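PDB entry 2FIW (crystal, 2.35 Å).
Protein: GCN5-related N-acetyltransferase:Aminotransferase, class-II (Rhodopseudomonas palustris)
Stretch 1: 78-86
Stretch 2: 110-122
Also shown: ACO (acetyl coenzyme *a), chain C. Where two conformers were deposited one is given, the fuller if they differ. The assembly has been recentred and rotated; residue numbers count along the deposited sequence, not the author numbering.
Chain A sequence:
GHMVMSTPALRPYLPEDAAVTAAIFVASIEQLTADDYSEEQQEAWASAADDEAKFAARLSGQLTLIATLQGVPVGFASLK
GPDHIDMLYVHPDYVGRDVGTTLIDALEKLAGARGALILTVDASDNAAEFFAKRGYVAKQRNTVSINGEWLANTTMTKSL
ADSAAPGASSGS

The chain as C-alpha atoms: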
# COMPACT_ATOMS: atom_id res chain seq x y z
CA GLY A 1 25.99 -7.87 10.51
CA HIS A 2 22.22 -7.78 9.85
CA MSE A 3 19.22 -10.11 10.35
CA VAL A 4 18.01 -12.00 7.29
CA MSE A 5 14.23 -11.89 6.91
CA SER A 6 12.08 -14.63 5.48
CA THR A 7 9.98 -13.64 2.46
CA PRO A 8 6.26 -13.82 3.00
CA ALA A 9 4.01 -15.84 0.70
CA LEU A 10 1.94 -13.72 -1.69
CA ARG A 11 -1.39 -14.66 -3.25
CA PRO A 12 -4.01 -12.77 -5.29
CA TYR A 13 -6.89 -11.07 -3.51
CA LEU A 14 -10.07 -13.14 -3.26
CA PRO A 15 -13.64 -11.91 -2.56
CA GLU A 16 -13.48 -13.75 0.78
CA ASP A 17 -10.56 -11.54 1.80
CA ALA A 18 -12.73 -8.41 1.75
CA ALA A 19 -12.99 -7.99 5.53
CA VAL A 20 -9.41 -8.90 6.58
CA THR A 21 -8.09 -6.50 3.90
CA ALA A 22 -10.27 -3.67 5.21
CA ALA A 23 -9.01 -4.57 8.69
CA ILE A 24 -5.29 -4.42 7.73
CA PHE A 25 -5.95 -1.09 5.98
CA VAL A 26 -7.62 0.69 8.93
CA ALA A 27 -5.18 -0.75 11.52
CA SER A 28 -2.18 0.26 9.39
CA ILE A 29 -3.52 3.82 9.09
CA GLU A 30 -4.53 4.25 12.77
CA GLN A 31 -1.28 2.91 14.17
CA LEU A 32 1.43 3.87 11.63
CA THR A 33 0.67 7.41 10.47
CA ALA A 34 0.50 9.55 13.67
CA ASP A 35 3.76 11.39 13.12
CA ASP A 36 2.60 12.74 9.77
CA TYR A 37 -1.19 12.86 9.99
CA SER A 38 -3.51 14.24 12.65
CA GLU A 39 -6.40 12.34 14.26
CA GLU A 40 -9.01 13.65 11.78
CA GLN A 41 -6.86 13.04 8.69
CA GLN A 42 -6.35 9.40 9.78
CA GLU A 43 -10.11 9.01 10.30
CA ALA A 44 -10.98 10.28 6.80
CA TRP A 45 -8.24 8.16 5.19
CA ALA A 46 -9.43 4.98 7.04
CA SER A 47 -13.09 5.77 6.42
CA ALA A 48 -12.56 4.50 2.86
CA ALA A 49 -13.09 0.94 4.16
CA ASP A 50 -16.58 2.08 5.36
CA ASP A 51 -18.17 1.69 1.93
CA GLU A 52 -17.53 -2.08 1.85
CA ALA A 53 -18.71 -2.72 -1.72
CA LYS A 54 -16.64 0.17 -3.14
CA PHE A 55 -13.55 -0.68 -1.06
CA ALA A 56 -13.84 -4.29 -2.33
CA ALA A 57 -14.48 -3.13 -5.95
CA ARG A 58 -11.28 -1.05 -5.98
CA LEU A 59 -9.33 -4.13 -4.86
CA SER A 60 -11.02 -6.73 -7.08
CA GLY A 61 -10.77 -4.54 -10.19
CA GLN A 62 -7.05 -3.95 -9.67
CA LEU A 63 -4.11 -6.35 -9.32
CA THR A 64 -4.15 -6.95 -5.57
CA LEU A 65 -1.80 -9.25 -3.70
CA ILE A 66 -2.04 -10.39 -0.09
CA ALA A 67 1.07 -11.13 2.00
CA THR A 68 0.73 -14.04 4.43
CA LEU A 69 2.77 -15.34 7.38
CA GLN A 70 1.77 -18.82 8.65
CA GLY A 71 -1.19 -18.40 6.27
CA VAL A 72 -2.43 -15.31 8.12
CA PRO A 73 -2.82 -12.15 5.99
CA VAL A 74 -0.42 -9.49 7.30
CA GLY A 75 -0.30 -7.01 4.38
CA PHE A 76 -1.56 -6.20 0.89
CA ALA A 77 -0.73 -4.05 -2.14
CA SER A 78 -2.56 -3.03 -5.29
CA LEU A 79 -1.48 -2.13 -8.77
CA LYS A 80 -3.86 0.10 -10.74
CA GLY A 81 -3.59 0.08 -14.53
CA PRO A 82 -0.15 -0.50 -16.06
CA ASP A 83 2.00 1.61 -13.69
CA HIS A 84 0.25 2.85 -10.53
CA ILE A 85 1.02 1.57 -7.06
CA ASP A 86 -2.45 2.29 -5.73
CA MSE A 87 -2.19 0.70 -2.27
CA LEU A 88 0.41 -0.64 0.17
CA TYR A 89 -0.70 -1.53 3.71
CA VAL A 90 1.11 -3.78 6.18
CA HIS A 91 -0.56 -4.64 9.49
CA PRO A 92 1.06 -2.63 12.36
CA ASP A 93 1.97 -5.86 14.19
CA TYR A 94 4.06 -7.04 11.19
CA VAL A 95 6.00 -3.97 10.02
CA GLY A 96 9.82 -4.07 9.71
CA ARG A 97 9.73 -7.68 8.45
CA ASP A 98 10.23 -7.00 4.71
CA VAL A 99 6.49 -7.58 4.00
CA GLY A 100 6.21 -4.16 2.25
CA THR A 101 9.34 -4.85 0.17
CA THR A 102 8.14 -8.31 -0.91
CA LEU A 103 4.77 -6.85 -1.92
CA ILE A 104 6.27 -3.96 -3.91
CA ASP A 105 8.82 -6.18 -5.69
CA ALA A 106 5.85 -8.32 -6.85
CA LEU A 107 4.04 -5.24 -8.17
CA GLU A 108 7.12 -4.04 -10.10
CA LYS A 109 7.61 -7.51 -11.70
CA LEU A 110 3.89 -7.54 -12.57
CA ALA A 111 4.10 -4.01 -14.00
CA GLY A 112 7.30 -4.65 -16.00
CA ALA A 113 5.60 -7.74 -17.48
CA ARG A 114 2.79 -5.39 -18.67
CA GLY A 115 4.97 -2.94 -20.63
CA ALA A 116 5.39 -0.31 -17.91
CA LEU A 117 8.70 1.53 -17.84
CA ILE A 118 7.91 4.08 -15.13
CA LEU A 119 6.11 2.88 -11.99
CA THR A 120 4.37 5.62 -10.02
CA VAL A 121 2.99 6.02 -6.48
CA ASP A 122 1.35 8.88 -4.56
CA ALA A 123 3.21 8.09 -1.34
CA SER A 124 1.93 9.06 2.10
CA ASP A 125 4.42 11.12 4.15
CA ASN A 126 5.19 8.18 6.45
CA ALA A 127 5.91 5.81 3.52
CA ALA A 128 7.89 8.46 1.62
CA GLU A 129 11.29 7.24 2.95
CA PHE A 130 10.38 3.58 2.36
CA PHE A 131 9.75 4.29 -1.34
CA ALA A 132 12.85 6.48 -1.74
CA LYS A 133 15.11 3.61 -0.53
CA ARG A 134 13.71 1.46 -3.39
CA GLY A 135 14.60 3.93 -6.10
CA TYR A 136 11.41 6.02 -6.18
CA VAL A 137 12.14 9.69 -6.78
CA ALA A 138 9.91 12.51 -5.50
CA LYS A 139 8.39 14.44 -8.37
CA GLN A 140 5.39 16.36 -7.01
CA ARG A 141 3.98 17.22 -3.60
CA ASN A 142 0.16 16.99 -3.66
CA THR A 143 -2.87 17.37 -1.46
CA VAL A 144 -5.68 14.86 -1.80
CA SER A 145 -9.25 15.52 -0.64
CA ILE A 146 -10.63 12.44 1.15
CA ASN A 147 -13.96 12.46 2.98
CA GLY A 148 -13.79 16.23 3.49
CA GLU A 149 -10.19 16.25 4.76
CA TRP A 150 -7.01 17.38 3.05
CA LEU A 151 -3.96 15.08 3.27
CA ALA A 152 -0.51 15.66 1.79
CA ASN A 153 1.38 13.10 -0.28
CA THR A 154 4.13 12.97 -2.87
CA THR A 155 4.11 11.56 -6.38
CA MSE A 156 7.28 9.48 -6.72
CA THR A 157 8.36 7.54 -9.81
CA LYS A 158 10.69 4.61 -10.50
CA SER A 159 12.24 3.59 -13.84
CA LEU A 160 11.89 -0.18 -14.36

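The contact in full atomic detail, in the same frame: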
# COMPACT_ATOMS: atom_id res chain seq x y z
N SER A 78 -1.67 -3.08 -4.14
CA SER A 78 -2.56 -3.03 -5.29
C SER A 78 -1.98 -2.20 -6.41
O SER A 78 -1.62 -1.04 -6.23
CB SER A 78 -3.91 -2.48 -4.87
OG SER A 78 -4.94 -3.00 -5.70
N LEU A 79 -1.88 -2.83 -7.57
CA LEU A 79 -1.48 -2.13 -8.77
C LEU A 79 -2.74 -1.71 -9.55
O LEU A 79 -3.62 -2.53 -9.81
CB LEU A 79 -0.57 -3.02 -9.62
CG LEU A 79 -0.06 -2.40 -10.93
CD1 LEU A 79 1.16 -1.54 -10.65
CD2 LEU A 79 0.27 -3.54 -11.89
N LYS A 80 -2.82 -0.42 -9.86
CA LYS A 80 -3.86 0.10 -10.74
C LYS A 80 -3.25 0.30 -12.12
O LYS A 80 -2.14 0.81 -12.24
CB LYS A 80 -4.43 1.43 -10.24
CG LYS A 80 -5.48 2.04 -11.16
CD LYS A 80 -6.26 3.16 -10.49
CE LYS A 80 -7.13 3.89 -11.51
NZ LYS A 80 -8.53 4.13 -11.02
N GLY A 81 -3.99 -0.13 -13.14
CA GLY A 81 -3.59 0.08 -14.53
C GLY A 81 -2.23 -0.53 -14.78
O GLY A 81 -1.82 -1.45 -14.06
N PRO A 82 -1.49 0.01 -15.77
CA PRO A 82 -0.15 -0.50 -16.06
C PRO A 82 0.92 -0.15 -14.99
O PRO A 82 1.77 -0.99 -14.67
CB PRO A 82 0.19 0.14 -17.42
CG PRO A 82 -0.59 1.41 -17.44
CD PRO A 82 -1.87 1.11 -16.68
N ASP A 83 0.85 1.06 -14.43
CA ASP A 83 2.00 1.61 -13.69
C ASP A 83 1.73 2.35 -12.38
O ASP A 83 2.62 3.04 -11.89
CB ASP A 83 2.81 2.50 -14.62
CG ASP A 83 1.98 3.60 -15.27
OD1 ASP A 83 0.83 3.86 -14.82
OD2 ASP A 83 2.49 4.21 -16.24
N HIS A 84 0.54 2.21 -11.81
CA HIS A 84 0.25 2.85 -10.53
C HIS A 84 0.25 1.92 -9.33
O HIS A 84 -0.54 0.98 -9.27
CB HIS A 84 -1.08 3.59 -10.56
CG HIS A 84 -1.08 4.78 -11.44
ND1 HIS A 84 -1.29 4.70 -12.80
CD2 HIS A 84 -0.90 6.10 -11.17
CE1 HIS A 84 -1.23 5.91 -13.33
NE2 HIS A 84 -0.99 6.78 -12.36
N ILE A 85 1.12 2.20 -8.37
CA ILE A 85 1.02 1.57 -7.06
C ILE A 85 -0.08 2.29 -6.31
O ILE A 85 0.13 3.38 -5.78
CB ILE A 85 2.34 1.62 -6.27
CG1 ILE A 85 3.43 0.83 -7.01
CG2 ILE A 85 2.13 1.12 -4.83
CD1 ILE A 85 4.65 0.55 -6.19
N ASP A 86 -1.25 1.67 -6.29
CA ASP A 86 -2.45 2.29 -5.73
C ASP A 86 -2.53 2.16 -4.21
O ASP A 86 -3.01 3.06 -3.53
CB ASP A 86 -3.69 1.69 -6.38
CG ASP A 86 -4.95 2.49 -6.08
OD1 ASP A 86 -4.95 3.72 -6.29
OD2 ASP A 86 -5.95 1.89 -5.63
N LEU A 110 5.20 -7.53 -11.93
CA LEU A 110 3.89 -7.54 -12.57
C LEU A 110 3.73 -6.38 -13.55
O LEU A 110 3.17 -6.55 -14.63
CB LEU A 110 2.81 -7.43 -11.50
CG LEU A 110 1.55 -8.29 -11.46
CD1 LEU A 110 1.78 -9.73 -11.94
CD2 LEU A 110 1.05 -8.29 -10.02
N ALA A 111 4.22 -5.20 -13.17
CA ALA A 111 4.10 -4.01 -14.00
C ALA A 111 5.10 -4.01 -15.17
O ALA A 111 4.75 -3.62 -16.29
CB ALA A 111 4.24 -2.76 -13.16
N GLY A 112 6.33 -4.44 -14.92
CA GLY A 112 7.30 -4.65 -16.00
C GLY A 112 6.76 -5.62 -17.04
O GLY A 112 6.79 -5.34 -18.23
N ALA A 113 6.22 -6.75 -16.58
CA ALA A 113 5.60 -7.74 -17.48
C ALA A 113 4.36 -7.25 -18.24
O ALA A 113 3.81 -7.99 -19.05
CB ALA A 113 5.27 -9.03 -16.71
N ARG A 114 3.94 -6.01 -17.98
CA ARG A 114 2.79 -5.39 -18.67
C ARG A 114 3.19 -4.17 -19.51
O ARG A 114 2.35 -3.32 -19.84
CB ARG A 114 1.73 -4.95 -17.65
CG ARG A 114 0.98 -6.05 -16.94
CD ARG A 114 0.14 -5.47 -15.82
NE ARG A 114 -1.28 -5.33 -16.15
CZ ARG A 114 -1.82 -4.36 -16.88
NH1 ARG A 114 -1.05 -3.41 -17.41
NH2 ARG A 114 -3.12 -4.34 -17.10
N GLY A 115 4.47 -4.06 -19.85
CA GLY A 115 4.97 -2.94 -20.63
C GLY A 115 5.60 -1.81 -19.85
O GLY A 115 6.60 -1.23 -20.29
N ALA A 116 5.03 -1.51 -18.68
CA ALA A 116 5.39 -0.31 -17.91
C ALA A 116 6.90 -0.08 -17.80
O ALA A 116 7.68 -1.01 -17.61
CB ALA A 116 4.73 -0.33 -16.53
N LEU A 117 7.30 1.17 -17.92
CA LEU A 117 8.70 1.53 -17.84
C LEU A 117 8.92 2.41 -16.62
O LEU A 117 10.00 2.41 -16.03
CB LEU A 117 9.14 2.25 -19.12
CG LEU A 117 8.66 1.67 -20.46
CD1 LEU A 117 8.65 2.73 -21.57
CD2 LEU A 117 9.48 0.45 -20.87
N ILE A 118 7.88 3.14 -16.26
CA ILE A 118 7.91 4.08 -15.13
C ILE A 118 6.75 3.76 -14.19
O ILE A 118 5.59 4.10 -14.49
CB ILE A 118 7.87 5.58 -15.61
CG1 ILE A 118 9.04 5.89 -16.56
CG2 ILE A 118 7.88 6.55 -14.41
CD1 ILE A 118 8.76 6.97 -17.61
N LEU A 119 7.06 3.09 -13.08
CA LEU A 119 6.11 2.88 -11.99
C LEU A 119 5.90 4.18 -11.21
O LEU A 119 6.83 4.96 -11.00
CB LEU A 119 6.58 1.78 -11.03
CG LEU A 119 5.88 0.40 -11.04
CD1 LEU A 119 5.91 -0.22 -9.66
CD2 LEU A 119 4.43 0.47 -11.47
N THR A 120 4.67 4.40 -10.76
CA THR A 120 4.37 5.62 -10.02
C THR A 120 3.51 5.34 -8.79
O THR A 120 2.70 4.41 -8.79
CB THR A 120 3.80 6.73 -10.96
OG1 THR A 120 3.46 7.89 -10.19
CG2 THR A 120 2.57 6.25 -11.71
N VAL A 121 3.72 6.13 -7.74
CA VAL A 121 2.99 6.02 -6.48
C VAL A 121 2.78 7.43 -5.93
O VAL A 121 3.64 8.28 -6.08
CB VAL A 121 3.73 5.10 -5.43
CG1 VAL A 121 5.11 5.65 -5.02
CG2 VAL A 121 2.87 4.86 -4.20
N ASP A 122 1.60 7.68 -5.36
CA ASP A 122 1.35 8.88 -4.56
C ASP A 122 1.56 8.49 -3.10
O ASP A 122 0.62 8.05 -2.42
CB ASP A 122 -0.08 9.39 -4.78
CG ASP A 122 -0.27 10.04 -6.15
OD1 ASP A 122 0.71 10.56 -6.72
OD2 ASP A 122 -1.42 10.03 -6.65
N1A ACO C . 15.82 -4.98 10.95
C2A ACO C . 15.82 -3.65 10.74
N3A ACO C . 15.11 -3.10 9.74
C4A ACO C . 14.33 -3.86 8.90
C5A ACO C . 14.27 -5.23 9.06
C6A ACO C . 15.08 -5.82 10.17
N6A ACO C . 15.09 -7.16 10.40
N7A ACO C . 13.45 -5.72 8.10
C8A ACO C . 13.01 -4.67 7.37
N9A ACO C . 13.55 -3.55 7.85
C1B ACO C . 13.36 -2.15 7.39
C2B ACO C . 13.72 -1.89 5.94
O2B ACO C . 15.12 -1.67 5.78
C3B ACO C . 12.92 -0.63 5.65
O3B ACO C . 13.70 0.54 5.84
P3B ACO C . 13.37 1.94 5.08
O7A ACO C . 12.16 2.56 5.77
O8A ACO C . 13.07 1.53 3.65
O9A ACO C . 14.65 2.72 5.25
C4B ACO C . 11.75 -0.65 6.64
O4B ACO C . 12.01 -1.70 7.57
C5B ACO C . 10.40 -0.92 5.97
O5B ACO C . 10.56 -2.04 5.09
P1A ACO C . 9.53 -3.28 5.04
O1A ACO C . 9.65 -4.08 6.33
O2A ACO C . 9.78 -3.93 3.70
O3A ACO C . 8.12 -2.49 4.98
P2A ACO C . 6.92 -2.73 6.00
O4A ACO C . 7.32 -2.17 7.33
O5A ACO C . 6.52 -4.18 5.89
O6A ACO C . 5.73 -1.84 5.37
CBP ACO C . 4.63 0.33 4.83
CCP ACO C . 5.90 -0.53 4.79
CDP ACO C . 5.01 1.73 4.34
CEP ACO C . 3.56 -0.27 3.94
CAP ACO C . 4.04 0.40 6.27
OAP ACO C . 4.90 1.15 7.15
C9P ACO C . 2.60 0.87 6.42
O9P ACO C . 1.60 -0.01 6.36
N8P ACO C . 2.35 2.09 6.64
C7P ACO C . 1.06 2.76 6.87
C6P ACO C . 0.16 2.84 5.64
C5P ACO C . 0.87 3.61 4.57
O5P ACO C . 1.47 4.65 4.83
N4P ACO C . 0.81 3.10 3.35
C3P ACO C . 1.44 3.66 2.17
C2P ACO C . 0.49 4.70 1.59
S1P ACO C . 1.06 4.93 -0.05
C ACO C . -0.03 4.11 -1.00
O ACO C . -0.71 3.20 -0.52
CH3 ACO C . -0.16 4.46 -2.27
O HOH W 1 -0.75 5.88 -5.29

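The apolar centre of the contact is built around Leu-119, whose CA-to-CB bond points sideways but whose end comes nearer to the first stretch. Its CD2 lies 3.9 Å from Leu-79 CD1, and its CD1 lies 3.8 Å from Ile-85 CG1, so the two methyls reach residues from successive strands of the hairpin formed by 78-86. Leu-79 CD1 also approaches Ala-111 CB, at 4.2 Å, which brings the end of the helix into the same cluster. Farther along the sheet, Ile-85 and Val-121 project from the same face, their CB atoms 3.8 Å apart. All five residues are buried, as expected where aliphatic groups pack against one another.

Strands 84-86 and 118-122 run alongside in parallel, their directions differing by 30°. Two short backbone hydrogen bonds join them: Thr-120 N donates to Asp-83 O and Ile-85 N to Thr-120 O, each at 2.7 Å. Thr-120 thus uses both its amide and its carbonyl to bind residues flanking His-84, the usual parallel pattern. Beyond these bonds the strands begin to part, and a water bridges the gap, donating to Ile-85 O (2.7 Å from its oxygen) and accepting from Asp-122 N (3.0 Å). The acetyl methyl of the acetyl coenzyme A lies nearby, with its CH3 3.6 Å from Val-121 CG2.

His-84 and Thr-120 occupy the sheet face opposite Ile-85 and Val-121. Here Thr-120 CG2 sits over the imidazole face, 3.8 Å from the centroid of the His-84 ring, in a CH-pi contact.

Toward the hairpin turn, Asp-83 CB packs 3.9 Å from Ala-116 CB, while its carboxylate makes no hydrogen bond to the second stretch. At the exposed edge of the contact, the Arg-114 side chain extends to the turn, with NH1 lying 3.3 Å from Pro-82 CA; one guanidinium face is covered by Gly-81 O, 4.0 Å from Arg-114 NH1, a contact without a hydrogen bond.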